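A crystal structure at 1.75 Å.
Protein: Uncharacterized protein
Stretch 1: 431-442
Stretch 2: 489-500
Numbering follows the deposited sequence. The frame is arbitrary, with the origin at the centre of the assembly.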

ATOM      1  N   TYR A 431      -9.926 -20.198   4.629  1.00 12.84           N
ATOM      2  CA  TYR A 431     -10.478 -18.903   4.986  1.00 15.38           C
ATOM      3  C   TYR A 431     -11.224 -18.988   6.314  1.00 15.15           C
ATOM      4  O   TYR A 431     -11.566 -20.080   6.768  1.00 14.95           O
ATOM      5  CB  TYR A 431     -11.400 -18.388   3.870  1.00 14.62           C
ATOM      6  CG  TYR A 431     -12.582 -19.291   3.582  1.00 15.23           C
ATOM      7  CD1 TYR A 431     -12.413 -20.501   2.917  1.00 14.58           C
ATOM      8  CD2 TYR A 431     -13.869 -18.933   3.980  1.00 17.50           C
ATOM      9  CE1 TYR A 431     -13.499 -21.337   2.655  1.00 13.23           C
ATOM     10  CE2 TYR A 431     -14.951 -19.751   3.717  1.00 17.45           C
ATOM     11  CZ  TYR A 431     -14.763 -20.947   3.056  1.00 15.59           C
ATOM     12  OH  TYR A 431     -15.847 -21.766   2.798  1.00 14.69           O
ATOM     13  N   GLY A 432     -11.442 -17.833   6.934  1.00 16.81           N
ATOM     14  CA  GLY A 432     -12.140 -17.743   8.208  1.00 15.84           C
ATOM     15  C   GLY A 432     -13.612 -17.455   7.987  1.00 16.62           C
ATOM     16  O   GLY A 432     -13.978 -16.453   7.366  1.00 16.47           O
ATOM     17  N   ALA A 433     -14.456 -18.347   8.493  1.00 18.03           N
ATOM     18  CA  ALA A 433     -15.890 -18.219   8.336  1.00 19.27           C
ATOM     19  C   ALA A 433     -16.527 -18.397   9.702  1.00 17.58           C
ATOM     20  O   ALA A 433     -16.867 -19.509  10.098  1.00 18.79           O
ATOM     21  CB  ALA A 433     -16.403 -19.267   7.384  1.00 17.13           C
ATOM     22  N   ASP A 434     -16.679 -17.298  10.425  1.00 17.00           N
ATOM     23  CA  ASP A 434     -17.125 -17.388  11.806  1.00 20.24           C
ATOM     24  C   ASP A 434     -18.153 -16.322  12.088  1.00 19.27           C
ATOM     25  O   ASP A 434     -17.930 -15.137  11.825  1.00 17.48           O
ATOM     26  CB  ASP A 434     -15.944 -17.239  12.758  1.00 20.38           C
ATOM     27  CG  ASP A 434     -16.254 -17.753  14.147  1.00 20.85           C
ATOM     28  OD1 ASP A 434     -17.004 -17.078  14.880  1.00 21.87           O
ATOM     29  OD2 ASP A 434     -15.749 -18.835  14.512  1.00 19.37           O
ATOM     30  N   ASP A 435     -19.291 -16.745  12.629  1.00 21.24           N
ATOM     31  CA  ASP A 435     -20.378 -15.811  12.888  1.00 19.37           C
ATOM     32  C   ASP A 435     -20.150 -14.933  14.118  1.00 24.69           C
ATOM     33  O   ASP A 435     -20.943 -14.032  14.378  1.00 24.34           O
ATOM     34  CB  ASP A 435     -21.711 -16.555  12.971  1.00 19.01           C
ATOM     35  CG  ASP A 435     -22.286 -16.853  11.599  1.00 22.51           C
ATOM     36  OD1 ASP A 435     -22.316 -15.928  10.758  1.00 25.43           O
ATOM     37  OD2 ASP A 435     -22.701 -18.004  11.353  1.00 22.21           O
ATOM     38  N   SER A 436     -19.060 -15.165  14.853  1.00 17.24           N
ATOM     39  CA  SER A 436     -18.702 -14.257  15.949  1.00 22.21           C
ATOM     40  C   SER A 436     -17.827 -13.091  15.478  1.00 23.63           C
ATOM     41  O   SER A 436     -17.349 -12.293  16.282  1.00 24.72           O
ATOM     42  CB  SER A 436     -18.033 -15.002  17.110  1.00 24.65           C
ATOM     43  OG  SER A 436     -16.688 -15.328  16.801  1.00 22.15           O
ATOM     44  N   ARG A 437     -17.620 -12.987  14.167  1.00 18.62           N
ATOM     45  CA  ARG A 437     -16.873 -11.863  13.616  1.00 21.91           C
ATOM     46  C   ARG A 437     -17.714 -11.246  12.515  1.00 22.86           C
ATOM     47  O   ARG A 437     -17.696 -11.728  11.388  1.00 21.33           O
ATOM     48  CB  ARG A 437     -15.532 -12.343  13.065  1.00 22.02           C
ATOM     49  CG  ARG A 437     -14.708 -13.090  14.093  1.00 25.10           C
ATOM     50  CD  ARG A 437     -13.294 -13.297  13.619  1.00 25.94           C
ATOM     51  NE  ARG A 437     -12.477 -14.061  14.562  1.00 21.15           N
ATOM     52  CZ  ARG A 437     -11.735 -13.527  15.528  1.00 24.22           C
ATOM     53  NH1 ARG A 437     -11.709 -12.213  15.712  1.00 23.98           N
ATOM     54  NH2 ARG A 437     -11.011 -14.312  16.312  1.00 24.95           N
ATOM     55  N   HIS A 438     -18.472 -10.203  12.855  1.00 24.75           N
ATOM     56  CA  HIS A 438     -19.502  -9.680  11.956  1.00 21.41           C
ATOM     57  C   HIS A 438     -18.941  -9.207  10.619  1.00 20.21           C
ATOM     58  O   HIS A 438     -19.616  -9.304   9.589  1.00 21.93           O
ATOM     59  CB  HIS A 438     -20.350  -8.591  12.637  1.00 28.71           C
ATOM     60  CG  HIS A 438     -19.719  -7.232  12.654  1.00 29.89           C
ATOM     61  ND1 HIS A 438     -18.812  -6.843  13.616  1.00 38.38           N
ATOM     62  CD2 HIS A 438     -19.896  -6.157  11.846  1.00 23.66           C
ATOM     63  CE1 HIS A 438     -18.440  -5.595  13.389  1.00 31.46           C
ATOM     64  NE2 HIS A 438     -19.083  -5.157  12.320  1.00 28.81           N
ATOM     65  N   SER A 439     -17.715  -8.685  10.651  1.00 18.68           N
ATOM     66  CA  SER A 439     -16.959  -8.371   9.440  1.00 15.13           C
ATOM     67  C   SER A 439     -17.650  -7.354   8.525  1.00 18.04           C
ATOM     68  O   SER A 439     -17.379  -7.325   7.324  1.00 16.35           O
ATOM     69  CB  SER A 439     -16.689  -9.653   8.646  1.00 18.53           C
ATOM     70  OG  SER A 439     -16.116 -10.676   9.451  1.00 19.02           O
ATOM     71  N   TRP A 440     -18.525  -6.525   9.089  1.00 17.77           N
ATOM     72  CA  TRP A 440     -19.312  -5.570   8.302  1.00 19.57           C
ATOM     73  C   TRP A 440     -19.982  -6.236   7.106  1.00 17.30           C
ATOM     74  O   TRP A 440     -20.170  -5.619   6.050  1.00 18.94           O
ATOM     75  CB  TRP A 440     -18.437  -4.382   7.861  1.00 18.72           C
ATOM     76  CG  TRP A 440     -17.913  -3.660   9.048  1.00 19.52           C
ATOM     77  CD1 TRP A 440     -16.637  -3.675   9.525  1.00 21.46           C
ATOM     78  CD2 TRP A 440     -18.677  -2.865   9.961  1.00 19.35           C
ATOM     79  NE1 TRP A 440     -16.552  -2.918  10.674  1.00 22.11           N
ATOM     80  CE2 TRP A 440     -17.794  -2.410  10.960  1.00 21.06           C
ATOM     81  CE3 TRP A 440     -20.022  -2.485  10.025  1.00 20.56           C
ATOM     82  CZ2 TRP A 440     -18.212  -1.598  12.010  1.00 21.66           C
ATOM     83  CZ3 TRP A 440     -20.438  -1.680  11.064  1.00 19.95           C
ATOM     84  CH2 TRP A 440     -19.538  -1.245  12.048  1.00 22.94           C
ATOM     85  N   ARG A 441     -20.371  -7.492   7.290  1.00 19.40           N
ATOM     86  CA  ARG A 441     -20.889  -8.290   6.189  1.00 18.01           C
ATOM     87  C   ARG A 441     -22.205  -7.711   5.659  1.00 16.97           C
ATOM     88  O   ARG A 441     -22.427  -7.662   4.450  1.00 15.11           O
ATOM     89  CB  ARG A 441     -21.055  -9.741   6.630  1.00 17.73           C
ATOM     90  CG  ARG A 441     -21.477 -10.676   5.512  1.00 12.74           C
ATOM     91  CD  ARG A 441     -23.008 -10.888   5.486  1.00 19.04           C
ATOM     92  NE  ARG A 441     -23.362 -11.768   4.386  1.00 18.76           N
ATOM     93  CZ  ARG A 441     -24.359 -12.654   4.396  1.00 19.95           C
ATOM     94  NH1 ARG A 441     -25.136 -12.797   5.463  1.00 16.68           N
ATOM     95  NH2 ARG A 441     -24.556 -13.406   3.328  1.00 17.97           N
ATOM     96  N   ASP A 442     -23.082  -7.297   6.567  1.00 19.95           N
ATOM     97  CA  ASP A 442     -24.237  -6.497   6.182  1.00 17.86           C
ATOM     98  C   ASP A 442     -23.926  -5.078   6.571  1.00 18.68           C
ATOM     99  O   ASP A 442     -23.729  -4.784   7.751  1.00 24.96           O
ATOM    100  CB  ASP A 442     -25.513  -6.948   6.903  1.00 18.74           C
ATOM    101  CG  ASP A 442     -25.968  -8.321   6.472  1.00 21.99           C
ATOM    102  OD1 ASP A 442     -25.678  -8.707   5.323  1.00 23.23           O
ATOM    103  OD2 ASP A 442     -26.620  -9.022   7.275  1.00 24.11           O
ATOM    104  N   LEU A 489     -31.025 -17.365   1.265  1.00 22.57           N
ATOM    105  CA  LEU A 489     -29.861 -17.614   0.420  1.00 26.34           C
ATOM    106  C   LEU A 489     -28.583 -17.000   0.988  1.00 24.15           C
ATOM    107  O   LEU A 489     -27.486 -17.354   0.563  1.00 24.43           O
ATOM    108  CB  LEU A 489     -30.103 -17.058  -0.983  1.00 23.89           C
ATOM    109  CG  LEU A 489     -31.246 -17.765  -1.718  1.00 31.93           C
ATOM    110  CD1 LEU A 489     -31.729 -16.953  -2.913  1.00 28.17           C
ATOM    111  CD2 LEU A 489     -30.791 -19.156  -2.133  1.00 30.37           C
ATOM    112  N   ASP A 490     -28.726 -16.079   1.934  1.00 21.01           N
ATOM    113  CA  ASP A 490     -27.562 -15.398   2.500  1.00 24.43           C
ATOM    114  C   ASP A 490     -26.960 -16.101   3.712  1.00 22.23           C
ATOM    115  O   ASP A 490     -25.956 -15.644   4.257  1.00 21.13           O
ATOM    116  CB  ASP A 490     -27.923 -13.973   2.905  1.00 21.69           C
ATOM    117  CG  ASP A 490     -27.738 -12.980   1.778  1.00 20.94           C
ATOM    118  OD1 ASP A 490     -26.936 -13.234   0.850  1.00 21.25           O
ATOM    119  OD2 ASP A 490     -28.405 -11.932   1.836  1.00 24.05           O
ATOM    120  N   ALA A 491     -27.580 -17.191   4.158  1.00 21.64           N
ATOM    121  CA  ALA A 491     -27.124 -17.843   5.384  1.00 20.90           C
ATOM    122  C   ALA A 491     -25.647 -18.274   5.361  1.00 17.54           C
ATOM    123  O   ALA A 491     -24.926 -18.077   6.345  1.00 18.37           O
ATOM    124  CB  ALA A 491     -28.037 -19.030   5.741  1.00 22.66           C
ATOM    125  N   SER A 492     -25.196 -18.826   4.240  1.00 17.74           N
ATOM    126  CA  SER A 492     -23.859 -19.411   4.171  1.00 19.76           C
ATOM    127  C   SER A 492     -22.764 -18.350   4.138  1.00 20.14           C
ATOM    128  O   SER A 492     -21.612 -18.653   4.431  1.00 19.70           O
ATOM    129  CB  SER A 492     -23.714 -20.329   2.954  1.00 20.81           C
ATOM    130  OG  SER A 492     -23.656 -19.589   1.744  1.00 19.98           O
ATOM    131  N   GLY A 493     -23.129 -17.120   3.794  1.00 16.67           N
ATOM    132  CA  GLY A 493     -22.153 -16.054   3.603  1.00 21.36           C
ATOM    133  C   GLY A 493     -21.982 -15.091   4.768  1.00 19.37           C
ATOM    134  O   GLY A 493     -21.212 -14.134   4.677  1.00 18.70           O
ATOM    135  N   SER A 494     -22.677 -15.352   5.875  1.00 19.74           N
ATOM    136  CA  SER A 494     -22.601 -14.481   7.052  1.00 20.84           C
ATOM    137  C   SER A 494     -21.262 -14.602   7.778  1.00 17.46           C
ATOM    138  O   SER A 494     -20.504 -15.554   7.555  1.00 18.13           O
ATOM    139  CB  SER A 494     -23.735 -14.802   8.041  1.00 18.30           C
ATOM    140  OG  SER A 494     -23.553 -16.100   8.590  1.00 21.50           O
ATOM    141  N   GLY A 495     -20.995 -13.646   8.663  1.00 17.04           N
ATOM    142  CA  GLY A 495     -19.745 -13.606   9.410  1.00 19.04           C
ATOM    143  C   GLY A 495     -18.513 -13.450   8.523  1.00 15.01           C
ATOM    144  O   GLY A 495     -18.601 -12.975   7.395  1.00 17.23           O
ATOM    145  N   GLY A 496     -17.364 -13.885   9.032  1.00 15.82           N
ATOM    146  CA  GLY A 496     -16.139 -13.847   8.250  1.00 15.51           C
ATOM    147  C   GLY A 496     -14.930 -13.930   9.157  1.00 17.09           C
ATOM    148  O   GLY A 496     -14.926 -14.690  10.133  1.00 17.20           O
ATOM    149  N   ASP A 497     -13.899 -13.151   8.840  1.00 15.39           N
ATOM    150  CA  ASP A 497     -12.692 -13.150   9.658  1.00 16.84           C
ATOM    151  C   ASP A 497     -12.350 -11.744  10.149  1.00 18.60           C
ATOM    152  O   ASP A 497     -11.215 -11.486  10.529  1.00 17.94           O
ATOM    153  CB  ASP A 497     -11.515 -13.763   8.882  1.00 18.47           C
ATOM    154  CG  ASP A 497     -11.055 -12.887   7.723  1.00 14.23           C
ATOM    155  OD1 ASP A 497     -11.552 -11.752   7.618  1.00 14.44           O
ATOM    156  OD2 ASP A 497     -10.188 -13.323   6.931  1.00 16.15           O
ATOM    157  N   GLU A 498     -13.353 -10.858  10.143  1.00 16.57           N
ATOM    158  CA  GLU A 498     -13.244  -9.454  10.557  1.00 18.72           C
ATOM    159  C   GLU A 498     -13.052  -8.540   9.356  1.00 17.17           C
ATOM    160  O   GLU A 498     -13.583  -7.433   9.318  1.00 19.85           O
ATOM    161  CB  GLU A 498     -12.130  -9.205  11.584  1.00 23.04           C
ATOM    162  CG  GLU A 498     -12.209 -10.087  12.813  1.00 25.47           C
ATOM    163  CD  GLU A 498     -12.486  -9.320  14.078  1.00 36.09           C
ATOM    164  OE1 GLU A 498     -11.929  -8.207  14.241  1.00 35.19           O
ATOM    165  OE2 GLU A 498     -13.258  -9.846  14.910  1.00 33.46           O
ATOM    166  N   THR A 499     -12.297  -9.015   8.371  1.00 18.48           N
ATOM    167  CA  THR A 499     -12.018  -8.208   7.185  1.00 16.59           C
ATOM    168  C   THR A 499     -12.663  -8.756   5.916  1.00 16.47           C
ATOM    169  O   THR A 499     -13.118  -7.983   5.076  1.00 21.06           O
ATOM    170  CB  THR A 499     -10.509  -8.049   6.959  1.00 18.06           C
ATOM    171  OG1 THR A 499      -9.994  -7.129   7.921  1.00 19.01           O
ATOM    172  CG2 THR A 499     -10.231  -7.510   5.553  1.00 20.77           C
ATOM    173  N   VAL A 500     -12.700 -10.081   5.788  1.00 15.38           N
ATOM    174  CA  VAL A 500     -13.299 -10.738   4.626  1.00 16.70           C
ATOM    175  C   VAL A 500     -14.585 -11.469   5.041  1.00 13.46           C
ATOM    176  O   VAL A 500     -14.529 -12.448   5.769  1.00 13.77           O
ATOM    177  CB  VAL A 500     -12.306 -11.747   4.005  1.00 16.91           C
ATOM    178  CG1 VAL A 500     -12.932 -12.523   2.827  1.00 15.02           C
ATOM    179  CG2 VAL A 500     -11.027 -11.014   3.550  1.00 16.46           C
TER
HETATM  180  O   HOH W   1     -11.161 -15.382   5.345  1.00 15.51           O
HETATM  181  O   HOH W   2     -13.910 -15.136   4.961  1.00 15.57           O

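The two stretches are mostly loop and are joined by a single antiparallel bridge between Asp434 and Gly496. Asp434 N donates to Gly496 O at 3.2 Å, and Gly496 N donates to Asp434 O at 3.1 Å. Asp434 also opens a type I turn that ends at Arg437. Glycine suits this close approach. A CB on Gly495 would clash with Asp434 O and Asp435 CA, and its positive phi also favours glycine. A CB on Gly496 would clash with Ser439 OG and Val500 O. Two waters extend the contact: one links Gly432 N to Asp497 OD2, the other Gly432 O to Val500 O.

Ser439 OG ties the backbones together. Ser439 OG accepts from Glu498 N at 2.9 Å and donates to Arg437 O, in its own stretch, at 2.7 Å. Ser494 OG donates to Asp435 OD1 at a short 2.5 Å. Arg437 NH1 forms a salt bridge with Glu498 OE2 at 2.9 Å; the hydrogen bond within it is weak. Arg441 has the largest area covered by the other stretch. Arg441 NH2 donates to Asp490 O at 2.8 Å and forms a salt bridge with Asp490 OD1 at 3.4 Å. Gly493 O and Ser494 CA lie over one face of this guanidinium. A CB on Gly493 would clash with Arg441 NH2.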